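Local coordinates for protein possible metal-dependent hydrolase (Veillonella parvula, PDB 3RPC) that is a putative metal-dependent hydrolase of the metallo-beta-lactamase superfamily that binds two zinc ions and probably uses them for hydrolysis, at residues H9-T14 with R48-D53; V225-V230 with T235-V240. All blocks are in the same frame, centred on the assembly; numbering follows the deposited sequence.

Interaction 1: residues H9-T14 with R48-D53; sequences HIRNAT and RMPMVD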
loop_
_atom_site.group_PDB
_atom_site.type_symbol
_atom_site.label_atom_id
_atom_site.label_comp_id
_atom_site.label_asym_id
_atom_site.label_seq_id
_atom_site.Cartn_x
_atom_site.Cartn_y
_atom_site.Cartn_z
ATOM N N HIS A 9 14.403 -21.886 -9.142
ATOM C CA HIS A 9 15.067 -20.603 -9.123
ATOM C C HIS A 9 15.933 -20.433 -10.360
ATOM O O HIS A 9 16.590 -21.381 -10.779
ATOM C CB HIS A 9 15.920 -20.400 -7.879
ATOM C CG HIS A 9 16.349 -18.985 -7.739
ATOM N ND1 HIS A 9 15.440 -17.951 -7.777
ATOM C CD2 HIS A 9 17.574 -18.415 -7.651
ATOM C CE1 HIS A 9 16.084 -16.804 -7.686
ATOM N NE2 HIS A 9 17.378 -17.057 -7.608
ATOM N N ILE A 10 15.925 -19.242 -10.957
ATOM C CA ILE A 10 16.754 -18.991 -12.144
ATOM C C ILE A 10 17.957 -18.109 -11.787
ATOM O O ILE A 10 19.094 -18.576 -11.791
ATOM C CB ILE A 10 15.941 -18.409 -13.324
ATOM C CG1 ILE A 10 14.802 -19.361 -13.708
ATOM C CG2 ILE A 10 16.847 -18.155 -14.535
ATOM C CD1 ILE A 10 15.258 -20.741 -14.137
ATOM N N ARG A 11 17.708 -16.850 -11.439
ATOM C CA ARG A 11 18.811 -15.936 -11.137
ATOM C C ARG A 11 18.233 -14.637 -10.597
ATOM O O ARG A 11 17.304 -14.112 -11.170
ATOM C CB ARG A 11 19.649 -15.658 -12.395
ATOM C CG ARG A 11 20.933 -14.858 -12.093
ATOM C CD ARG A 11 21.699 -14.497 -13.377
ATOM N NE ARG A 11 20.890 -13.671 -14.264
ATOM C CZ ARG A 11 21.257 -13.300 -15.489
ATOM N NH1 ARG A 11 22.437 -13.666 -15.978
ATOM N NH2 ARG A 11 20.441 -12.554 -16.231
ATOM N N ASN A 12 18.814 -14.132 -9.508
ATOM C CA ASN A 12 18.300 -12.938 -8.815
ATOM C C ASN A 12 16.860 -13.161 -8.329
ATOM O O ASN A 12 16.634 -14.022 -7.481
ATOM C CB ASN A 12 18.417 -11.678 -9.682
ATOM C CG ASN A 12 18.360 -10.392 -8.858
ATOM O OD1 ASN A 12 18.988 -10.293 -7.795
ATOM N ND2 ASN A 12 17.624 -9.406 -9.344
ATOM N N ALA A 13 15.897 -12.423 -8.878
ATOM C CA ALA A 13 14.487 -12.634 -8.536
ATOM C C ALA A 13 13.741 -13.407 -9.625
ATOM O O ALA A 13 12.531 -13.595 -9.541
ATOM C CB ALA A 13 13.783 -11.294 -8.273
ATOM N N THR A 14 14.466 -13.861 -10.643
ATOM C CA THR A 14 13.843 -14.581 -11.746
ATOM C C THR A 14 13.688 -16.043 -11.364
ATOM O O THR A 14 14.639 -16.678 -10.926
ATOM C CB THR A 14 14.691 -14.485 -13.030
ATOM O OG1 THR A 14 14.925 -13.112 -13.353
ATOM C CG2 THR A 14 13.997 -15.178 -14.213
ATOM N N ARG A 48 30.066 -4.847 -12.422
ATOM C CA ARG A 48 29.107 -5.020 -13.510
ATOM C C ARG A 48 28.080 -6.097 -13.160
ATOM O O ARG A 48 28.297 -6.906 -12.261
ATOM C CB ARG A 48 29.842 -5.358 -14.813
ATOM C CG ARG A 48 30.791 -4.245 -15.272
ATOM C CD ARG A 48 31.352 -4.478 -16.673
ATOM N NE ARG A 48 30.302 -4.579 -17.685
ATOM C CZ ARG A 48 29.694 -3.540 -18.244
ATOM N NH1 ARG A 48 28.754 -3.741 -19.161
ATOM N NH2 ARG A 48 30.018 -2.303 -17.899
HETATM N N MSE A 49 26.963 -6.107 -13.878
HETATM C CA MSE A 49 25.867 -7.027 -13.576
HETATM C C MSE A 49 25.142 -7.427 -14.850
HETATM O O MSE A 49 25.199 -6.708 -15.855
HETATM C CB MSE A 49 24.866 -6.371 -12.609
HETATM C CG MSE A 49 24.428 -4.979 -13.015
HETATM SE SE MSE A 49 22.973 -4.283 -11.912
HETATM C CE MSE A 49 21.488 -5.024 -12.931
ATOM N N PRO A 50 24.472 -8.584 -14.827
ATOM C CA PRO A 50 24.498 -9.583 -13.753
ATOM C C PRO A 50 25.877 -10.216 -13.593
ATOM O O PRO A 50 26.613 -10.362 -14.572
ATOM C CB PRO A 50 23.469 -10.619 -14.210
ATOM C CG PRO A 50 23.432 -10.479 -15.689
ATOM C CD PRO A 50 23.666 -9.032 -15.976
HETATM N N MSE A 51 26.235 -10.597 -12.374
HETATM C CA MSE A 51 27.587 -11.084 -12.129
HETATM C C MSE A 51 27.792 -12.548 -12.515
HETATM O O MSE A 51 28.929 -13.027 -12.539
HETATM C CB MSE A 51 27.995 -10.855 -10.676
HETATM C CG MSE A 51 27.266 -11.728 -9.706
HETATM SE SE MSE A 51 27.644 -11.203 -7.859
HETATM C CE MSE A 51 27.520 -9.318 -7.996
ATOM N N VAL A 52 26.704 -13.248 -12.837
ATOM C CA VAL A 52 26.793 -14.628 -13.306
ATOM C C VAL A 52 25.866 -14.780 -14.495
ATOM O O VAL A 52 24.899 -14.034 -14.619
ATOM C CB VAL A 52 26.393 -15.652 -12.221
ATOM C CG1 VAL A 52 27.348 -15.568 -11.040
ATOM C CG2 VAL A 52 24.962 -15.415 -11.752
ATOM N N ASP A 53 26.191 -15.725 -15.375
ATOM C CA ASP A 53 25.331 -16.068 -16.501
ATOM C C ASP A 53 24.131 -16.859 -16.005
ATOM O O ASP A 53 24.121 -17.348 -14.873
ATOM C CB ASP A 53 26.113 -16.889 -17.534
ATOM C CG ASP A 53 26.942 -16.019 -18.457
ATOM O OD1 ASP A 53 26.358 -15.131 -19.126
ATOM O OD2 ASP A 53 28.180 -16.208 -18.502
#
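P50 CG lies over one face of the R11 guanidinium, 3.2 Å above its plane and offset toward the rim, while the carbonyl oxygen of V52 sits at the edge of the same group. R11 NH1 donates to V52 O at 2.8 Å; the oxygen takes the bond on a lone pair in its carbonyl plane, although it lies 26° out of the guanidinium plane and the N-H...O angle is only 137°. The methylene part of the arginine packs as well: CD rests on V52 CG2 at 3.8 Å, the two side chains running in opposite directions. The chain leaves the backbone with CG anti to N and bends at chi3 (61°), which swings the guanidinium across P50. That proline follows a cis peptide bond and meets the arginine through CB and CG. R11 NH2 turns to F29 O and A31 O, and F29 adds a cation-pi contact. The turn from R11 to T14 is of type II', and a classic beta bulge lets I10 N and R11 N both donate to T14 O. D53 OD1 stays 5.2 Å from R11 NH1 and bonds to K33 N. The buried arginine thus joins strand 6-11 to the irregular 48-53 loop through the V52 O bond and its packing on P50 and V52; the three carbonyls it meets together probably help to stabilise its positive charge.

Interaction 2: residues V225-V230 with T235-V240; sequences VHMDTV and TSRKDV. With ZN (zinc ion), chain F.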
loop_
_atom_site.group_PDB
_atom_site.type_symbol
_atom_site.label_atom_id
_atom_site.label_comp_id
_atom_site.label_asym_id
_atom_site.label_seq_id
_atom_site.Cartn_x
_atom_site.Cartn_y
_atom_site.Cartn_z
ATOM N N VAL A 225 15.791 -15.456 -2.088
ATOM C CA VAL A 225 16.355 -15.205 -3.413
ATOM C C VAL A 225 16.816 -13.748 -3.559
ATOM O O VAL A 225 16.983 -13.053 -2.553
ATOM C CB VAL A 225 15.352 -15.585 -4.535
ATOM C CG1 VAL A 225 15.005 -17.074 -4.448
ATOM C CG2 VAL A 225 14.089 -14.731 -4.455
ATOM N N HIS A 226 17.023 -13.293 -4.795
ATOM C CA HIS A 226 17.470 -11.922 -5.085
ATOM C C HIS A 226 18.904 -11.682 -4.599
ATOM O O HIS A 226 19.239 -10.613 -4.093
ATOM C CB HIS A 226 16.487 -10.883 -4.497
ATOM C CG HIS A 226 16.503 -9.556 -5.199
ATOM N ND1 HIS A 226 17.631 -8.771 -5.283
ATOM C CD2 HIS A 226 15.520 -8.865 -5.832
ATOM C CE1 HIS A 226 17.352 -7.662 -5.947
ATOM N NE2 HIS A 226 16.076 -7.694 -6.290
HETATM N N MSE A 227 19.765 -12.679 -4.796
HETATM C CA MSE A 227 21.142 -12.583 -4.327
HETATM C C MSE A 227 22.181 -12.945 -5.384
HETATM O O MSE A 227 21.869 -13.585 -6.394
HETATM C CB MSE A 227 21.336 -13.473 -3.099
HETATM C CG MSE A 227 20.583 -12.937 -1.886
HETATM SE SE MSE A 227 20.628 -14.083 -0.312
HETATM C CE MSE A 227 19.304 -15.389 -0.877
ATOM N N ASP A 228 23.411 -12.510 -5.115
ATOM C CA ASP A 228 24.591 -12.915 -5.873
ATOM C C ASP A 228 24.460 -12.622 -7.372
ATOM O O ASP A 228 25.019 -13.354 -8.197
ATOM C CB ASP A 228 24.879 -14.410 -5.667
ATOM C CG ASP A 228 25.111 -14.793 -4.203
ATOM O OD1 ASP A 228 25.191 -13.912 -3.338
ATOM O OD2 ASP A 228 25.213 -16.010 -3.929
ATOM N N THR A 229 23.746 -11.560 -7.731
ATOM C CA THR A 229 23.523 -11.239 -9.143
ATOM C C THR A 229 23.748 -9.761 -9.464
ATOM O O THR A 229 24.583 -9.428 -10.317
ATOM C CB THR A 229 22.107 -11.640 -9.596
ATOM O OG1 THR A 229 21.854 -13.003 -9.233
ATOM C CG2 THR A 229 21.968 -11.486 -11.119
ATOM N N VAL A 230 22.994 -8.875 -8.815
ATOM C CA VAL A 230 23.173 -7.447 -9.054
ATOM C C VAL A 230 24.274 -6.909 -8.143
ATOM O O VAL A 230 24.700 -7.586 -7.203
ATOM C CB VAL A 230 21.860 -6.625 -8.912
ATOM C CG1 VAL A 230 20.835 -7.061 -9.969
ATOM C CG2 VAL A 230 21.265 -6.724 -7.510
ATOM N N THR A 235 23.908 -8.413 0.940
ATOM C CA THR A 235 23.754 -9.677 1.648
ATOM C C THR A 235 23.753 -10.807 0.622
ATOM O O THR A 235 22.913 -10.834 -0.287
ATOM C CB THR A 235 22.462 -9.706 2.458
ATOM O OG1 THR A 235 22.552 -8.732 3.513
ATOM C CG2 THR A 235 22.218 -11.092 3.054
ATOM N N SER A 236 24.698 -11.733 0.772
ATOM C CA SER A 236 24.927 -12.812 -0.187
ATOM C C SER A 236 24.293 -14.120 0.281
ATOM O O SER A 236 23.831 -14.222 1.414
ATOM C CB SER A 236 26.431 -13.034 -0.325
ATOM O OG SER A 236 26.969 -13.485 0.911
ATOM N N ARG A 237 24.272 -15.137 -0.575
ATOM C CA ARG A 237 23.830 -16.452 -0.120
ATOM C C ARG A 237 24.676 -16.930 1.064
ATOM O O ARG A 237 24.147 -17.499 2.026
ATOM C CB ARG A 237 23.929 -17.478 -1.244
ATOM C CG ARG A 237 22.864 -17.384 -2.317
ATOM C CD ARG A 237 23.041 -18.596 -3.214
ATOM N NE ARG A 237 21.995 -18.738 -4.215
ATOM C CZ ARG A 237 22.034 -18.204 -5.427
ATOM N NH1 ARG A 237 21.013 -18.415 -6.242
ATOM N NH2 ARG A 237 23.069 -17.462 -5.811
ATOM N N LYS A 238 25.988 -16.718 0.984
ATOM C CA LYS A 238 26.891 -17.129 2.061
ATOM C C LYS A 238 26.455 -16.466 3.367
ATOM O O LYS A 238 26.404 -17.114 4.421
ATOM C CB LYS A 238 28.337 -16.741 1.731
ATOM C CG LYS A 238 29.019 -17.625 0.705
ATOM C CD LYS A 238 30.387 -17.056 0.350
ATOM C CE LYS A 238 31.074 -17.860 -0.744
ATOM N NZ LYS A 238 32.316 -17.183 -1.218
ATOM N N ASP A 239 26.120 -15.177 3.291
ATOM C CA ASP A 239 25.676 -14.426 4.469
ATOM C C ASP A 239 24.395 -15.026 5.046
ATOM O O ASP A 239 24.264 -15.214 6.257
ATOM C CB ASP A 239 25.430 -12.956 4.125
ATOM C CG ASP A 239 26.679 -12.237 3.644
ATOM O OD1 ASP A 239 27.796 -12.754 3.857
ATOM O OD2 ASP A 239 26.537 -11.137 3.062
ATOM N N VAL A 240 23.440 -15.337 4.177
ATOM C CA VAL A 240 22.178 -15.874 4.658
ATOM C C VAL A 240 22.388 -17.261 5.252
ATOM O O VAL A 240 21.803 -17.595 6.285
ATOM C CB VAL A 240 21.116 -15.904 3.544
ATOM C CG1 VAL A 240 19.910 -16.734 3.982
ATOM C CG2 VAL A 240 20.692 -14.488 3.191
HETATM ZN ZN ZN F . 15.144 -5.885 -7.283
HETATM O O HOH W 1 20.425 -15.630 -7.785
HETATM O O HOH W 2 23.659 -10.644 -2.922
HETATM O O HOH W 3 23.516 -15.973 -8.535
HETATM O O HOH W 4 27.228 -16.215 -1.801
HETATM O O HOH W 5 15.040 -3.828 -8.316
HETATM O O HOH W 6 16.594 -4.501 -5.686
#
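With CG beside its backbone N (chi1 -59°), D228 reaches the start of helix 237-246, where R237 runs extended from CG to NE before chi4 (89°) turns its guanidinium back to the acid. D228 OD1 accepts R237 N at 3.2 Å, on its syn side though tilted out of the carboxylate plane, while OD2 takes R237 NH2 at 3.2 Å from above that plane. The latter is a salt bridge between planes tilted 63° apart, rather than a flat two-pronged pairing; OD2 also lies against R237 CG. Alongside, M227 bends at chi3 to bring SE to V240 CG2 at 3.5 Å, the two side chains crossing at about a right angle. S236 is the N-cap: its OG accepts D239 N at 3.0 Å, and D239 OD2 accepts S236 N, completing a capping box. Water bridges D228 N to T235 O, and another links D228 OD2 to K238 N. A third joins D228 O to R237 NH2. One residue before M227, H226 NE2 binds zinc at 2.3 Å, in a site completed by D76, H77, D168 and two waters. R237 NH1 pairs with D258, so the arginine is shared by two acids. The negative charge of D228 is probably stabilised by the R237 N-H it accepts, the guanidinium and the helix N-terminus, holding the loop that follows the zinc ligand H226 against the helix.

How the interactions relate
Interaction 1 closes in the chain before interaction 2 opens, yet their centres lie only about 10 Å apart on the same side of the chain's centre. One segment of each continues from a strand of the metallo-beta-lactamase fold: 9-14 from strand 6-11 of one mixed sheet, 225-230 from strand 221-225 of the other. Their loops meet directly, with N12 O 2.8 Å from H226 N and M51 N 2.9 Å from T229 O, both probable hydrogen bonds. T229 also packs on P50 and R11. Interaction 1 therefore borders the loop carrying H226, which interaction 2 joins to helix 237-246, next to the zinc site.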